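PDB 4GOT: methionine-binding lipoprotein metQ from Bacillus subtilis subsp. subtilis, which probably binds methionine and hands it to the membrane permease of an ABC importer, and also takes part in methionine sulfoxide transport. Local coordinates for residues V84-F89 and K200-A205. Residues are numbered along the deposited sequence; the frame is centred on the assembly and turned at random.
With MSE (selenomethionine), chain B.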
loop_
_atom_site.group_PDB
_atom_site.type_symbol
_atom_site.label_atom_id
_atom_site.label_comp_id
_atom_site.label_asym_id
_atom_site.label_seq_id
_atom_site.Cartn_x
_atom_site.Cartn_y
_atom_site.Cartn_z
ATOM N N VAL A 84 8.970 -4.319 5.134
ATOM C CA VAL A 84 8.359 -5.056 6.260
ATOM C C VAL A 84 7.362 -6.145 5.801
ATOM O O VAL A 84 7.416 -7.284 6.300
ATOM C CB VAL A 84 7.625 -4.127 7.247
ATOM C CG1 VAL A 84 7.136 -4.904 8.469
ATOM C CG2 VAL A 84 8.520 -2.972 7.662
ATOM N N HIS A 85 6.466 -5.758 4.880
ATOM C CA HIS A 85 5.301 -6.540 4.469
ATOM C C HIS A 85 4.791 -6.117 3.069
ATOM O O HIS A 85 4.956 -4.980 2.617
ATOM C CB HIS A 85 4.165 -6.466 5.525
ATOM C CG HIS A 85 3.266 -5.272 5.407
ATOM N ND1 HIS A 85 3.277 -4.230 6.318
ATOM C CD2 HIS A 85 2.275 -4.983 4.531
ATOM C CE1 HIS A 85 2.374 -3.336 5.976
ATOM N NE2 HIS A 85 1.747 -3.771 4.900
ATOM N N LEU A 86 4.126 -7.066 2.435
ATOM C CA LEU A 86 3.436 -6.910 1.158
ATOM C C LEU A 86 1.884 -7.030 1.349
ATOM O O LEU A 86 1.371 -7.862 2.147
ATOM C CB LEU A 86 3.976 -8.008 0.178
ATOM C CG LEU A 86 3.450 -8.008 -1.283
ATOM C CD1 LEU A 86 3.711 -6.671 -1.981
ATOM C CD2 LEU A 86 3.995 -9.189 -2.110
ATOM N N GLU A 87 1.142 -6.215 0.597
ATOM C CA GLU A 87 -0.327 -6.303 0.531
ATOM C C GLU A 87 -0.762 -6.539 -0.931
ATOM O O GLU A 87 -0.962 -5.594 -1.668
ATOM C CB GLU A 87 -0.960 -4.985 1.010
ATOM C CG GLU A 87 -0.782 -4.683 2.471
ATOM C CD GLU A 87 -1.205 -3.257 2.830
ATOM O OE1 GLU A 87 -2.093 -2.662 2.171
ATOM O OE2 GLU A 87 -0.613 -2.727 3.787
ATOM N N PRO A 88 -0.873 -7.805 -1.375
ATOM C CA PRO A 88 -1.393 -7.994 -2.739
ATOM C C PRO A 88 -2.751 -7.269 -2.983
ATOM O O PRO A 88 -3.728 -7.446 -2.230
ATOM C CB PRO A 88 -1.500 -9.510 -2.849
ATOM C CG PRO A 88 -0.405 -9.996 -1.969
ATOM C CD PRO A 88 -0.430 -9.073 -0.781
ATOM N N PHE A 89 -2.729 -6.395 -4.005
ATOM C CA PHE A 89 -3.833 -5.555 -4.444
ATOM C C PHE A 89 -5.068 -6.394 -4.835
ATOM O O PHE A 89 -4.956 -7.522 -5.381
ATOM C CB PHE A 89 -3.353 -4.784 -5.690
ATOM C CG PHE A 89 -3.842 -3.361 -5.811
ATOM C CD1 PHE A 89 -4.572 -2.727 -4.831
ATOM C CD2 PHE A 89 -3.451 -2.631 -6.912
ATOM C CE1 PHE A 89 -4.977 -1.415 -4.966
ATOM C CE2 PHE A 89 -3.831 -1.293 -7.040
ATOM C CZ PHE A 89 -4.604 -0.682 -6.058
ATOM N N LYS A 200 4.322 -12.851 -6.950
ATOM C CA LYS A 200 5.559 -13.014 -7.713
ATOM C C LYS A 200 5.972 -11.709 -8.386
ATOM O O LYS A 200 5.126 -10.983 -8.874
ATOM C CB LYS A 200 5.425 -14.095 -8.827
ATOM C CG LYS A 200 5.045 -15.505 -8.366
ATOM C CD LYS A 200 5.059 -16.553 -9.508
ATOM C CE LYS A 200 6.349 -16.506 -10.326
ATOM N NZ LYS A 200 6.632 -17.710 -11.168
ATOM N N ASN A 201 7.281 -11.444 -8.447
ATOM C CA ASN A 201 7.839 -10.329 -9.210
ATOM C C ASN A 201 7.179 -9.002 -8.785
ATOM O O ASN A 201 6.901 -8.154 -9.610
ATOM C CB ASN A 201 7.675 -10.588 -10.728
ATOM C CG ASN A 201 8.666 -9.791 -11.596
ATOM O OD1 ASN A 201 9.370 -8.903 -11.106
ATOM N ND2 ASN A 201 8.722 -10.113 -12.893
ATOM N N ASN A 202 6.908 -8.859 -7.498
ATOM C CA ASN A 202 6.064 -7.757 -6.980
ATOM C C ASN A 202 6.912 -6.704 -6.248
ATOM O O ASN A 202 7.323 -6.947 -5.134
ATOM C CB ASN A 202 4.997 -8.343 -6.028
ATOM C CG ASN A 202 3.943 -7.318 -5.578
ATOM O OD1 ASN A 202 4.223 -6.121 -5.380
ATOM N ND2 ASN A 202 2.710 -7.804 -5.387
ATOM N N PRO A 203 7.125 -5.508 -6.837
ATOM C CA PRO A 203 7.911 -4.445 -6.170
ATOM C C PRO A 203 7.165 -3.546 -5.141
ATOM O O PRO A 203 7.673 -2.491 -4.767
ATOM C CB PRO A 203 8.322 -3.576 -7.359
ATOM C CG PRO A 203 7.082 -3.577 -8.179
ATOM C CD PRO A 203 6.558 -5.010 -8.104
ATOM N N TYR A 204 5.985 -3.957 -4.661
ATOM C CA TYR A 204 5.151 -3.059 -3.863
ATOM C C TYR A 204 5.133 -3.352 -2.355
ATOM O O TYR A 204 4.190 -2.942 -1.628
ATOM C CB TYR A 204 3.705 -2.933 -4.474
ATOM C CG TYR A 204 3.693 -2.418 -5.930
ATOM C CD1 TYR A 204 3.860 -1.064 -6.222
ATOM C CD2 TYR A 204 3.547 -3.303 -7.016
ATOM C CE1 TYR A 204 3.883 -0.593 -7.530
ATOM C CE2 TYR A 204 3.565 -2.846 -8.327
ATOM C CZ TYR A 204 3.743 -1.492 -8.587
ATOM O OH TYR A 204 3.735 -1.030 -9.888
ATOM N N ALA A 205 6.212 -3.944 -1.848
ATOM C CA ALA A 205 6.338 -4.116 -0.412
ATOM C C ALA A 205 6.257 -2.757 0.289
ATOM O O ALA A 205 6.834 -1.751 -0.171
ATOM C CB ALA A 205 7.646 -4.805 -0.062
HETATM N N MSE B 300 -0.633 -0.169 1.953
HETATM C CA MSE B 300 -0.867 0.208 0.527
HETATM C C MSE B 300 -0.604 -0.973 -0.466
HETATM O O MSE B 300 0.435 -1.563 -0.348
HETATM O OXT MSE B 300 -1.353 -1.337 -1.408
HETATM C CB MSE B 300 0.075 1.369 0.169
HETATM C CG MSE B 300 -0.219 2.073 -1.118
HETATM SE SE MSE B 300 1.164 3.404 -1.604
HETATM C CE MSE B 300 0.589 4.910 -0.263
HETATM O O HOH W 1 1.787 -3.969 -1.061
#
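A single water joins Glu87 to Tyr204 and both of them to the bound selenomethionine. The water oxygen accepts from Glu87 N at 2.9 Å, lies 2.7 Å from Tyr204 O, and lies 2.9 Å from atom O of selenomethionine. More acceptors surround it than it has protons, so its donations are probably shared among them. Glu87 also meets the ligand directly, OE1 accepting a hydrogen bond from the amino N of selenomethionine.

Away from the water, Leu86 CG stands anti to the backbone N (chi1 -177°), and both methyls beyond it reach the amide of Asn202. The two side chains cross obliquely: CD1 of Leu86 lies 3.5 Å from Asn202 OD1, while CD2 of Leu86 is 3.8 Å from Asn202 ND2. Two bonds fix the turn of this amide: OD1 accepts Tyr204 N at 2.9 Å within the carbonyl plane (C=O...N 154°), forming an Asx turn, and ND2 donates to Ser198 O. An alanine in place of Asn202 would probably leave Tyr204 N and Ser198 O without these mates and open a gap beside the Leu86 methyls. Nearer strand 206-211, Ala205 CA makes a CA-H...O contact of 3.4 Å with His85 O, next to the backbone bonding of Val84 and His85 with Asn206.

Residues 84-89 lead from strand 78-86 of one sheet towards strand 90-92 of the other, and residues 200-205 lie on the return between the sheets; paired connections like these, beside a ligand held in the cleft, are characteristic of the hinge of a two-lobed type II periplasmic binding protein fold.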